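Local coordinates for protein WbmS, polysaccharide deacetylase involved in O-antigen biosynthesis (Bordetella bronchiseptica, PDB 3HFT) that probably removes acetyl groups from a polysaccharide during O-antigen biosynthesis, as a zinc-binding member of the polysaccharide deacetylase family, at residues G37-T42 against N203-H208; L151-A156 against C183-E188; Y175-D180 against D194-P199. All blocks are in the same frame, centred on the assembly; numbering follows the deposited sequence.

Contact 1. Residues G37-T42 against N203-H208; sequences GRIFLT and NVLDFH. With EDO (1,2-ethanediol), chain F.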
loop_
_atom_site.group_PDB
_atom_site.type_symbol
_atom_site.label_atom_id
_atom_site.label_comp_id
_atom_site.label_asym_id
_atom_site.label_seq_id
_atom_site.Cartn_x
_atom_site.Cartn_y
_atom_site.Cartn_z
ATOM N N GLY A 37 15.993 -2.433 -13.936
ATOM C CA GLY A 37 16.082 -3.631 -14.778
ATOM C C GLY A 37 16.495 -4.917 -14.077
ATOM O O GLY A 37 16.629 -5.957 -14.717
ATOM N N ARG A 38 16.679 -4.871 -12.766
ATOM C CA ARG A 38 17.124 -6.030 -12.029
ATOM C C ARG A 38 15.935 -6.776 -11.491
ATOM O O ARG A 38 14.826 -6.229 -11.407
ATOM C CB ARG A 38 18.067 -5.616 -10.896
ATOM C CG ARG A 38 19.272 -4.842 -11.398
ATOM C CD ARG A 38 20.221 -4.534 -10.280
ATOM N NE ARG A 38 21.161 -5.617 -10.048
ATOM C CZ ARG A 38 21.976 -5.721 -8.990
ATOM N NH1 ARG A 38 21.978 -4.797 -8.007
ATOM N NH2 ARG A 38 22.803 -6.772 -8.913
ATOM N N ILE A 39 16.192 -8.022 -11.125
ATOM C CA ILE A 39 15.173 -8.929 -10.629
ATOM C C ILE A 39 15.482 -9.258 -9.175
ATOM O O ILE A 39 16.630 -9.583 -8.820
ATOM C CB ILE A 39 15.128 -10.210 -11.457
ATOM C CG1 ILE A 39 14.825 -9.875 -12.940
ATOM C CG2 ILE A 39 14.119 -11.173 -10.849
ATOM C CD1 ILE A 39 15.047 -11.035 -13.924
ATOM N N PHE A 40 14.471 -9.110 -8.335
ATOM C CA PHE A 40 14.574 -9.430 -6.907
ATOM C C PHE A 40 13.595 -10.553 -6.561
ATOM O O PHE A 40 12.381 -10.331 -6.444
ATOM C CB PHE A 40 14.260 -8.193 -6.065
ATOM C CG PHE A 40 15.204 -7.043 -6.294
ATOM C CD1 PHE A 40 15.100 -6.264 -7.414
ATOM C CD2 PHE A 40 16.229 -6.779 -5.400
ATOM C CE1 PHE A 40 15.981 -5.220 -7.647
ATOM C CE2 PHE A 40 17.096 -5.719 -5.615
ATOM C CZ PHE A 40 16.974 -4.951 -6.751
ATOM N N LEU A 41 14.102 -11.783 -6.473
ATOM C CA LEU A 41 13.263 -12.919 -6.105
ATOM C C LEU A 41 13.086 -12.882 -4.599
ATOM O O LEU A 41 14.081 -12.787 -3.833
ATOM C CB LEU A 41 13.917 -14.238 -6.524
ATOM C CG LEU A 41 14.124 -14.490 -8.023
ATOM C CD1 LEU A 41 14.943 -15.784 -8.249
ATOM C CD2 LEU A 41 12.795 -14.555 -8.732
ATOM N N THR A 42 11.837 -12.917 -4.164
ATOM C CA THR A 42 11.514 -12.884 -2.754
ATOM C C THR A 42 10.596 -14.066 -2.425
ATOM O O THR A 42 9.759 -14.465 -3.237
ATOM C CB THR A 42 10.887 -11.525 -2.312
ATOM O OG1 THR A 42 9.569 -11.390 -2.849
ATOM C CG2 THR A 42 11.776 -10.322 -2.725
ATOM N N ASN A 203 12.018 -4.936 -10.520
ATOM C CA ASN A 203 11.224 -6.153 -10.713
ATOM C C ASN A 203 11.286 -7.101 -9.520
ATOM O O ASN A 203 12.218 -7.920 -9.408
ATOM C CB ASN A 203 11.744 -6.892 -11.948
ATOM C CG ASN A 203 11.687 -6.046 -13.203
ATOM O OD1 ASN A 203 10.662 -6.055 -13.916
ATOM N ND2 ASN A 203 12.805 -5.380 -13.542
ATOM N N VAL A 204 10.350 -6.954 -8.590
ATOM C CA VAL A 204 10.313 -7.782 -7.397
ATOM C C VAL A 204 9.173 -8.791 -7.571
ATOM O O VAL A 204 8.030 -8.419 -7.921
ATOM C CB VAL A 204 10.143 -6.939 -6.104
ATOM C CG1 VAL A 204 10.243 -7.840 -4.864
ATOM C CG2 VAL A 204 11.150 -5.783 -6.042
ATOM N N LEU A 205 9.498 -10.074 -7.381
ATOM C CA LEU A 205 8.504 -11.144 -7.484
ATOM C C LEU A 205 8.441 -11.848 -6.144
ATOM O O LEU A 205 9.464 -11.957 -5.448
ATOM C CB LEU A 205 8.861 -12.136 -8.601
ATOM C CG LEU A 205 8.889 -11.605 -10.037
ATOM C CD1 LEU A 205 10.289 -11.058 -10.413
ATOM C CD2 LEU A 205 8.511 -12.674 -11.037
ATOM N N ASP A 206 7.249 -12.310 -5.775
ATOM C CA ASP A 206 7.018 -13.000 -4.519
ATOM C C ASP A 206 6.502 -14.422 -4.762
ATOM O O ASP A 206 5.431 -14.613 -5.365
ATOM C CB ASP A 206 5.996 -12.228 -3.705
ATOM C CG ASP A 206 5.758 -12.802 -2.309
ATOM O OD1 ASP A 206 6.517 -13.695 -1.864
ATOM O OD2 ASP A 206 4.820 -12.273 -1.646
ATOM N N PHE A 207 7.261 -15.404 -4.273
ATOM C CA PHE A 207 6.876 -16.828 -4.349
ATOM C C PHE A 207 6.701 -17.419 -2.949
ATOM O O PHE A 207 7.368 -17.013 -2.018
ATOM C CB PHE A 207 7.950 -17.649 -5.045
ATOM C CG PHE A 207 8.112 -17.359 -6.518
ATOM C CD1 PHE A 207 8.953 -16.359 -6.958
ATOM C CD2 PHE A 207 7.449 -18.139 -7.466
ATOM C CE1 PHE A 207 9.121 -16.133 -8.339
ATOM C CE2 PHE A 207 7.595 -17.905 -8.826
ATOM C CZ PHE A 207 8.426 -16.890 -9.256
ATOM N N HIS A 208 5.828 -18.405 -2.840
ATOM C CA HIS A 208 5.656 -19.194 -1.618
ATOM C C HIS A 208 6.186 -20.607 -1.865
ATOM O O HIS A 208 5.855 -21.223 -2.873
ATOM C CB HIS A 208 4.187 -19.270 -1.213
ATOM C CG HIS A 208 3.578 -17.931 -0.957
ATOM N ND1 HIS A 208 3.060 -17.148 -1.974
ATOM C CD2 HIS A 208 3.466 -17.208 0.177
ATOM C CE1 HIS A 208 2.632 -16.005 -1.459
ATOM N NE2 HIS A 208 2.878 -16.009 -0.158
HETATM C C1 EDO F . 1.418 -11.851 1.605
HETATM O O1 EDO F . 0.712 -12.599 2.618
HETATM C C2 EDO F . 2.093 -12.853 0.669
HETATM O O2 EDO F . 2.747 -13.929 1.408
#

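Contact 2. Residues L151-A156 against C183-E188; sequences LVPWDA and CLYDWE. With EDO (1,2-ethanediol), chain G.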
loop_
_atom_site.group_PDB
_atom_site.type_symbol
_atom_site.label_atom_id
_atom_site.label_comp_id
_atom_site.label_asym_id
_atom_site.label_seq_id
_atom_site.Cartn_x
_atom_site.Cartn_y
_atom_site.Cartn_z
ATOM N N LEU A 151 2.074 -3.834 -3.405
ATOM C CA LEU A 151 1.996 -4.644 -4.587
ATOM C C LEU A 151 1.305 -3.840 -5.669
ATOM O O LEU A 151 0.139 -3.534 -5.568
ATOM C CB LEU A 151 1.240 -5.942 -4.313
ATOM C CG LEU A 151 1.323 -7.098 -5.334
ATOM C CD1 LEU A 151 0.648 -8.361 -4.742
ATOM C CD2 LEU A 151 0.748 -6.809 -6.733
ATOM N N VAL A 152 2.051 -3.463 -6.712
ATOM C CA VAL A 152 1.468 -2.830 -7.873
ATOM C C VAL A 152 1.616 -3.824 -9.026
ATOM O O VAL A 152 2.718 -4.124 -9.454
ATOM C CB VAL A 152 2.199 -1.504 -8.236
ATOM C CG1 VAL A 152 1.563 -0.912 -9.489
ATOM C CG2 VAL A 152 2.167 -0.517 -7.036
ATOM N N PRO A 153 0.506 -4.345 -9.537
ATOM C CA PRO A 153 0.596 -5.381 -10.566
ATOM C C PRO A 153 1.374 -4.988 -11.807
ATOM O O PRO A 153 1.273 -3.860 -12.292
ATOM C CB PRO A 153 -0.870 -5.652 -10.929
ATOM C CG PRO A 153 -1.650 -5.189 -9.744
ATOM C CD PRO A 153 -0.882 -4.043 -9.149
ATOM N N TRP A 154 2.152 -5.925 -12.317
ATOM C CA TRP A 154 2.934 -5.727 -13.530
ATOM C C TRP A 154 2.128 -5.237 -14.721
ATOM O O TRP A 154 2.696 -4.633 -15.647
ATOM C CB TRP A 154 3.641 -7.049 -13.926
ATOM C CG TRP A 154 2.725 -8.081 -14.370
ATOM C CD1 TRP A 154 2.128 -9.039 -13.602
ATOM C CD2 TRP A 154 2.229 -8.267 -15.692
ATOM N NE1 TRP A 154 1.302 -9.812 -14.376
ATOM C CE2 TRP A 154 1.333 -9.343 -15.657
ATOM C CE3 TRP A 154 2.439 -7.609 -16.909
ATOM C CZ2 TRP A 154 0.663 -9.781 -16.771
ATOM C CZ3 TRP A 154 1.792 -8.068 -18.012
ATOM C CH2 TRP A 154 0.906 -9.138 -17.940
ATOM N N ASP A 155 0.823 -5.508 -14.722
ATOM C CA ASP A 155 -0.032 -5.152 -15.850
ATOM C C ASP A 155 -0.870 -3.897 -15.600
ATOM O O ASP A 155 -1.769 -3.580 -16.373
ATOM C CB ASP A 155 -0.918 -6.324 -16.286
ATOM C CG ASP A 155 -1.884 -6.783 -15.212
ATOM O OD1 ASP A 155 -1.726 -6.389 -14.055
ATOM O OD2 ASP A 155 -2.800 -7.586 -15.543
ATOM N N ALA A 156 -0.565 -3.167 -14.537
ATOM C CA ALA A 156 -1.258 -1.904 -14.234
ATOM C C ALA A 156 -0.840 -0.731 -15.141
ATOM O O ALA A 156 -1.451 0.340 -15.112
ATOM C CB ALA A 156 -1.034 -1.547 -12.706
ATOM N N CYS A 183 -2.649 -16.574 -9.769
ATOM C CA CYS A 183 -3.854 -17.416 -9.855
ATOM C C CYS A 183 -5.118 -16.550 -9.785
ATOM O O CYS A 183 -6.014 -16.680 -10.599
ATOM C CB CYS A 183 -3.879 -18.468 -8.749
ATOM S SG CYS A 183 -2.474 -19.626 -8.795
ATOM N N LEU A 184 -5.190 -15.640 -8.832
ATOM C CA LEU A 184 -6.406 -14.822 -8.676
ATOM C C LEU A 184 -6.678 -13.913 -9.879
ATOM O O LEU A 184 -7.825 -13.705 -10.246
ATOM C CB LEU A 184 -6.308 -13.978 -7.412
ATOM C CG LEU A 184 -6.291 -14.778 -6.109
ATOM C CD1 LEU A 184 -5.669 -13.939 -4.993
ATOM C CD2 LEU A 184 -7.674 -15.265 -5.772
ATOM N N TYR A 185 -5.635 -13.364 -10.499
ATOM C CA TYR A 185 -5.794 -12.532 -11.683
ATOM C C TYR A 185 -5.805 -13.329 -13.018
ATOM O O TYR A 185 -5.974 -12.747 -14.089
ATOM C CB TYR A 185 -4.646 -11.542 -11.754
ATOM C CG TYR A 185 -4.748 -10.293 -10.906
ATOM C CD1 TYR A 185 -5.801 -9.385 -11.066
ATOM C CD2 TYR A 185 -3.696 -9.935 -10.047
ATOM C CE1 TYR A 185 -5.833 -8.189 -10.326
ATOM C CE2 TYR A 185 -3.729 -8.740 -9.320
ATOM C CZ TYR A 185 -4.792 -7.871 -9.483
ATOM O OH TYR A 185 -4.805 -6.687 -8.775
ATOM N N ASP A 186 -5.600 -14.637 -12.954
ATOM C CA ASP A 186 -5.490 -15.470 -14.152
ATOM C C ASP A 186 -4.327 -15.061 -15.061
ATOM O O ASP A 186 -4.457 -15.067 -16.275
ATOM C CB ASP A 186 -6.805 -15.464 -14.939
ATOM C CG ASP A 186 -7.026 -16.743 -15.693
ATOM O OD1 ASP A 186 -6.340 -17.755 -15.380
ATOM O OD2 ASP A 186 -7.867 -16.728 -16.616
ATOM N N TRP A 187 -3.197 -14.684 -14.468
ATOM C CA TRP A 187 -1.977 -14.456 -15.222
ATOM C C TRP A 187 -1.395 -15.795 -15.664
ATOM O O TRP A 187 -1.637 -16.808 -15.030
ATOM C CB TRP A 187 -0.963 -13.742 -14.369
ATOM C CG TRP A 187 -1.394 -12.359 -14.007
ATOM C CD1 TRP A 187 -2.243 -11.562 -14.700
ATOM C CD2 TRP A 187 -0.902 -11.587 -12.922
ATOM N NE1 TRP A 187 -2.351 -10.322 -14.080
ATOM C CE2 TRP A 187 -1.536 -10.322 -12.982
ATOM C CE3 TRP A 187 0.011 -11.829 -11.902
ATOM C CZ2 TRP A 187 -1.284 -9.327 -12.061
ATOM C CZ3 TRP A 187 0.247 -10.829 -10.981
ATOM C CH2 TRP A 187 -0.405 -9.608 -11.060
ATOM N N GLU A 188 -0.628 -15.783 -16.751
ATOM C CA GLU A 188 -0.087 -17.007 -17.355
ATOM C C GLU A 188 1.163 -17.527 -16.664
ATOM O O GLU A 188 2.041 -16.747 -16.276
ATOM C CB GLU A 188 0.275 -16.731 -18.801
ATOM C CG GLU A 188 -0.883 -16.232 -19.658
ATOM C CD GLU A 188 -0.481 -15.916 -21.120
ATOM O OE1 GLU A 188 0.684 -16.183 -21.518
ATOM O OE2 GLU A 188 -1.346 -15.386 -21.861
HETATM C C1 EDO G . -4.532 -6.114 -12.543
HETATM O O1 EDO G . -4.037 -4.857 -12.958
HETATM C C2 EDO G . -5.285 -6.700 -13.732
HETATM O O2 EDO G . -4.590 -7.865 -14.209
#

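Contact 3. Residues Y175-D180 against D194-P199; sequences YLWEDD and DYWYQP. With EDO (1,2-ethanediol), chain D.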
loop_
_atom_site.group_PDB
_atom_site.type_symbol
_atom_site.label_atom_id
_atom_site.label_comp_id
_atom_site.label_asym_id
_atom_site.label_seq_id
_atom_site.Cartn_x
_atom_site.Cartn_y
_atom_site.Cartn_z
ATOM N N TYR A 175 6.328 -4.354 -5.383
ATOM C CA TYR A 175 6.516 -5.591 -6.121
ATOM C C TYR A 175 5.364 -5.841 -7.049
ATOM O O TYR A 175 4.272 -5.292 -6.864
ATOM C CB TYR A 175 6.799 -6.779 -5.211
ATOM C CG TYR A 175 5.696 -7.361 -4.363
ATOM C CD1 TYR A 175 5.309 -6.767 -3.164
ATOM C CD2 TYR A 175 5.135 -8.559 -4.695
ATOM C CE1 TYR A 175 4.356 -7.343 -2.352
ATOM C CE2 TYR A 175 4.198 -9.169 -3.873
ATOM C CZ TYR A 175 3.813 -8.557 -2.702
ATOM O OH TYR A 175 2.913 -9.178 -1.858
ATOM N N LEU A 176 5.661 -6.568 -8.127
ATOM C CA LEU A 176 4.760 -6.589 -9.275
ATOM C C LEU A 176 4.173 -7.949 -9.711
ATOM O O LEU A 176 3.337 -8.015 -10.613
ATOM C CB LEU A 176 5.474 -5.916 -10.469
ATOM C CG LEU A 176 6.870 -6.369 -10.954
ATOM C CD1 LEU A 176 6.964 -7.881 -11.261
ATOM C CD2 LEU A 176 7.325 -5.509 -12.163
ATOM N N TRP A 177 4.589 -9.013 -9.045
ATOM C CA TRP A 177 4.134 -10.365 -9.362
ATOM C C TRP A 177 4.212 -11.240 -8.120
ATOM O O TRP A 177 5.154 -11.114 -7.306
ATOM C CB TRP A 177 4.980 -10.953 -10.498
ATOM C CG TRP A 177 4.390 -12.225 -11.118
ATOM C CD1 TRP A 177 3.706 -12.311 -12.297
ATOM C CD2 TRP A 177 4.552 -13.575 -10.653
ATOM N NE1 TRP A 177 3.363 -13.619 -12.557
ATOM C CE2 TRP A 177 3.872 -14.414 -11.566
ATOM C CE3 TRP A 177 5.128 -14.148 -9.515
ATOM C CZ2 TRP A 177 3.790 -15.814 -11.398
ATOM C CZ3 TRP A 177 5.056 -15.535 -9.353
ATOM C CH2 TRP A 177 4.376 -16.342 -10.280
ATOM N N GLU A 178 3.199 -12.097 -7.949
ATOM C CA GLU A 178 3.122 -13.032 -6.819
ATOM C C GLU A 178 2.370 -14.268 -7.315
ATOM O O GLU A 178 1.402 -14.165 -8.106
ATOM C CB GLU A 178 2.460 -12.389 -5.603
ATOM C CG GLU A 178 2.263 -13.303 -4.396
ATOM C CD GLU A 178 1.666 -12.590 -3.207
ATOM O OE1 GLU A 178 1.966 -11.379 -3.019
ATOM O OE2 GLU A 178 0.889 -13.237 -2.461
ATOM N N ASP A 179 2.820 -15.426 -6.871
ATOM C CA ASP A 179 2.261 -16.697 -7.361
ATOM C C ASP A 179 0.785 -16.874 -7.099
ATOM O O ASP A 179 0.019 -17.179 -8.045
ATOM C CB ASP A 179 3.106 -17.951 -6.975
ATOM C CG ASP A 179 3.426 -18.065 -5.481
ATOM O OD1 ASP A 179 2.815 -17.369 -4.666
ATOM O OD2 ASP A 179 4.311 -18.885 -5.128
ATOM N N ASP A 180 0.350 -16.728 -5.856
ATOM C CA ASP A 180 -1.073 -16.876 -5.570
ATOM C C ASP A 180 -1.904 -15.756 -6.200
ATOM O O ASP A 180 -3.019 -15.996 -6.680
ATOM C CB ASP A 180 -1.365 -17.073 -4.074
ATOM C CG ASP A 180 -0.759 -16.016 -3.193
ATOM O OD1 ASP A 180 -0.015 -15.141 -3.665
ATOM O OD2 ASP A 180 -0.988 -16.099 -1.977
ATOM N N ASP A 194 9.184 -13.019 -20.493
ATOM C CA ASP A 194 8.957 -12.426 -19.201
ATOM C C ASP A 194 8.043 -11.224 -19.363
ATOM O O ASP A 194 8.495 -10.069 -19.384
ATOM C CB ASP A 194 10.303 -12.032 -18.600
ATOM C CG ASP A 194 11.175 -13.247 -18.247
ATOM O OD1 ASP A 194 10.627 -14.348 -17.978
ATOM O OD2 ASP A 194 12.417 -13.094 -18.211
ATOM N N TYR A 195 6.747 -11.505 -19.449
ATOM C CA TYR A 195 5.730 -10.473 -19.720
ATOM C C TYR A 195 5.695 -9.323 -18.712
ATOM O O TYR A 195 5.316 -8.199 -19.038
ATOM C CB TYR A 195 4.348 -11.124 -19.833
ATOM C CG TYR A 195 3.894 -11.977 -18.657
ATOM C CD1 TYR A 195 3.412 -11.399 -17.500
ATOM C CD2 TYR A 195 3.848 -13.364 -18.753
ATOM C CE1 TYR A 195 2.977 -12.170 -16.423
ATOM C CE2 TYR A 195 3.404 -14.142 -17.700
ATOM C CZ TYR A 195 2.956 -13.525 -16.520
ATOM O OH TYR A 195 2.506 -14.280 -15.454
ATOM N N TRP A 196 6.108 -9.621 -17.492
ATOM C CA TRP A 196 6.074 -8.687 -16.382
ATOM C C TRP A 196 7.292 -7.772 -16.301
ATOM O O TRP A 196 7.281 -6.781 -15.540
ATOM C CB TRP A 196 5.979 -9.513 -15.070
ATOM C CG TRP A 196 6.921 -10.655 -15.082
ATOM C CD1 TRP A 196 6.649 -11.919 -15.471
ATOM C CD2 TRP A 196 8.318 -10.620 -14.770
ATOM N NE1 TRP A 196 7.795 -12.688 -15.429
ATOM C CE2 TRP A 196 8.827 -11.914 -14.970
ATOM C CE3 TRP A 196 9.183 -9.618 -14.332
ATOM C CZ2 TRP A 196 10.182 -12.226 -14.805
ATOM C CZ3 TRP A 196 10.514 -9.930 -14.152
ATOM C CH2 TRP A 196 10.999 -11.227 -14.369
ATOM N N TYR A 197 8.339 -8.091 -17.075
ATOM C CA TYR A 197 9.646 -7.461 -16.947
ATOM C C TYR A 197 9.687 -6.004 -17.367
ATOM O O TYR A 197 9.244 -5.646 -18.456
ATOM C CB TYR A 197 10.708 -8.260 -17.742
ATOM C CG TYR A 197 12.107 -7.707 -17.577
ATOM C CD1 TYR A 197 12.767 -7.771 -16.347
ATOM C CD2 TYR A 197 12.761 -7.093 -18.640
ATOM C CE1 TYR A 197 14.075 -7.241 -16.188
ATOM C CE2 TYR A 197 14.058 -6.567 -18.496
ATOM C CZ TYR A 197 14.699 -6.639 -17.268
ATOM O OH TYR A 197 15.963 -6.103 -17.150
ATOM N N GLN A 198 10.268 -5.179 -16.504
ATOM C CA GLN A 198 10.505 -3.785 -16.757
ATOM C C GLN A 198 12.027 -3.532 -16.860
ATOM O O GLN A 198 12.750 -3.542 -15.840
ATOM C CB GLN A 198 9.923 -2.945 -15.613
ATOM C CG GLN A 198 8.475 -3.305 -15.255
ATOM C CD GLN A 198 7.827 -2.315 -14.327
ATOM O OE1 GLN A 198 8.494 -1.425 -13.769
ATOM N NE2 GLN A 198 6.499 -2.442 -14.169
ATOM N N PRO A 199 12.530 -3.314 -18.078
ATOM C CA PRO A 199 13.967 -3.024 -18.175
ATOM C C PRO A 199 14.284 -1.706 -17.530
ATOM O O PRO A 199 15.445 -1.433 -17.187
ATOM C CB PRO A 199 14.206 -2.931 -19.676
ATOM C CG PRO A 199 12.907 -2.812 -20.296
ATOM C CD PRO A 199 11.868 -3.292 -19.389
HETATM C C1 EDO D . -1.260 -18.980 0.175
HETATM O O1 EDO D . -1.465 -18.783 -1.226
HETATM C C2 EDO D . 0.231 -19.200 0.454
HETATM O O2 EDO D . 0.557 -18.855 1.812
#

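Contact 1. Residues G37-T42 against N203-H208
Thr-42 has OG1 between its backbone N and carbonyl carbon (chi1 70°), and this turns the hydroxyl to the carbonyl of Leu-205. Thr-42 OG1 donates to Leu-205 O at 2.7 Å, from above the carbonyl plane. The backbone N of Thr-42 donates to the same oxygen, so two bonds from one residue grip it. At the other end, Asn-203 CG lies anti to its own carbonyl carbon (chi1 -58°), and chi2 turns the amide. Asn-203 ND2 reaches Arg-38 O at 3.1 Å, and Asn-203 N gives that oxygen a second bond. Asn-203 OD1 is taken by Gln-198 N. Strands 39-44 and 203-207 are parallel neighbours in the central sheet of this deacetylase domain. Phe-40 N bonds to Asn-203 O at 2.8 Å, Leu-205 N to Phe-40 O, and Phe-207 N to Thr-42 O. On one face of the sheet, Ile-39 CG2 meets Leu-205 CD1 at 3.9 Å. Beside them Leu-41 CD2 touches Phe-207 CE1 at 4.0 Å, and helix 245-256 packs on this face. On the other face the side chains of Thr-42 and Val-204 cross at about a right angle, CG2 of Thr-42 lying 3.6 Å from CG1 of Val-204. Arg-125 NH1 is also hydrogen-bonded to Thr-42 OG1.

Contact 2. Residues L151-A156 against C183-E188
Trp-154 and Trp-187 form a T-shaped (edge-to-face) aromatic pair. It joins the type I beta turn Pro-153 to Ala-156 to the segment that follows helix 179-185. That helix finishes in a Schellman motif, with Asp-186 at positive phi, and the chain then leads into Trp-187. In the aromatic pair, the five-membered ring of Trp-154 presents its edge to the six-membered ring of Trp-187, with planes at 63°. Trp-154 NE1 sits 3.1 Å above the Trp-187 ring plane, over the ring centre. Its neighbour Trp-154 CD1 comes within 3.6 Å of Trp-187 CH2. The indole N-H edge thus meets the pi face. Trp-154 CG lies between its backbone N and carbonyl carbon (chi1 68°), a placement that helps swing the ring back to Trp-187. Tyr-185 CB lies over the opposite face of Trp-187, offset toward the rim.

Packing contacts come from Pro-153. Pro-153 CB meets the edge of the Trp-187 ring at CZ2, 3.9 Å away. Pro-153 CG touches Tyr-185 at OH, 3.6 Å away, and the two side chains cross at about a right angle. The Tyr-185 hydroxyl is hydrogen-bonded to Arg-164 O of the second subunit. Trp-163 of that subunit packs on Pro-153, so the contact borders the dimer interface.

Polar contacts centre on Asp-155 and a bound 1,2-ethanediol, probably from the crystallisation liquor. Trp-187 NE1 donates to Asp-155 OD2, although the position of OD2 is less certain. The diol O1 donates to Asp-155 OD1 at 3.0 Å.

Contact 3. Residues Y175-D180 against D194-P199
Trp-177 meets Tyr-195 rim to rim, neither ring lying over the face of the other, with planes at 53°. The hydroxyl of Tyr-195 lies at the edge of the Trp-177 indole, and Trp-196 approaches the same indole obliquely. One face of the Tyr-195 ring holds Trp-196 CD1, offset toward the rim. One face of the Trp-196 ring holds CB of Asp-194 and CB of Tyr-197. Trp-177, Tyr-195 and Trp-196 form an aromatic cluster, the last two on the type I beta turn from Asp-194 to Tyr-197.

One hydrogen bond joins Trp-177 to Tyr-195. Trp-177 NE1 donates to Tyr-195 OH at 3.1 Å, the hydroxyl oxygen 15° out of the indole plane. The same hydroxyl is hydrogen-bonded to Glu-188 O, so the oxygen has two partners. Trp-177 CG is anti to the backbone N (chi1 -167°), and chi2 then turns the NE1 edge to Tyr-195. Trp-177 CD1 comes 4.3 Å from Trp-196 CD1.

Leu-176 packs on the 194-199 segment. Its CD1 touches Trp-196 CE3 at 4.2 Å, and the side chains cross at about a right angle. Leu-176 CD2 lies 3.6 Å from Trp-196 O. The same Leu-176 methyl meets Gln-198 NE2 at 3.8 Å, tip to tip. The Gln-198 amide is held elsewhere, by Leu-160 N and Ile-158 O.

Phe-248 of helix 245-256 stacks on Trp-177, and Leu-252 of that helix packs on Trp-196. The weakly bonded strand 177-178 is an outermost strand of the parallel sheet within this chain, next to strand 203-207, and leads directly into helix 179-185.

In the fold
Contacts 2 and 3 are nested within the chain loop closed by contact 1, and their segments alternate. Contacts 1 and 3 have centres about 7 Å apart and share the five-stranded parallel sheet, where strand 203-207 lies between 39-44 and 177-178. They touch through Gly-37 with Tyr-197 and His-208 with Asp-179. Contact 2 lies farther out, its centre about 8 Å from contact 3 and 14 Å from contact 1. Contacts 2 and 3 share helix 179-185. Of the three, contact 2 alone meets the second subunit. Contact 3 thus joins the central sheet to the region at the subunit contact. The zinc ion, bound by Asp-46, His-92 and His-127, lies near contact 1, about 6 Å from the Asp-206 side chain.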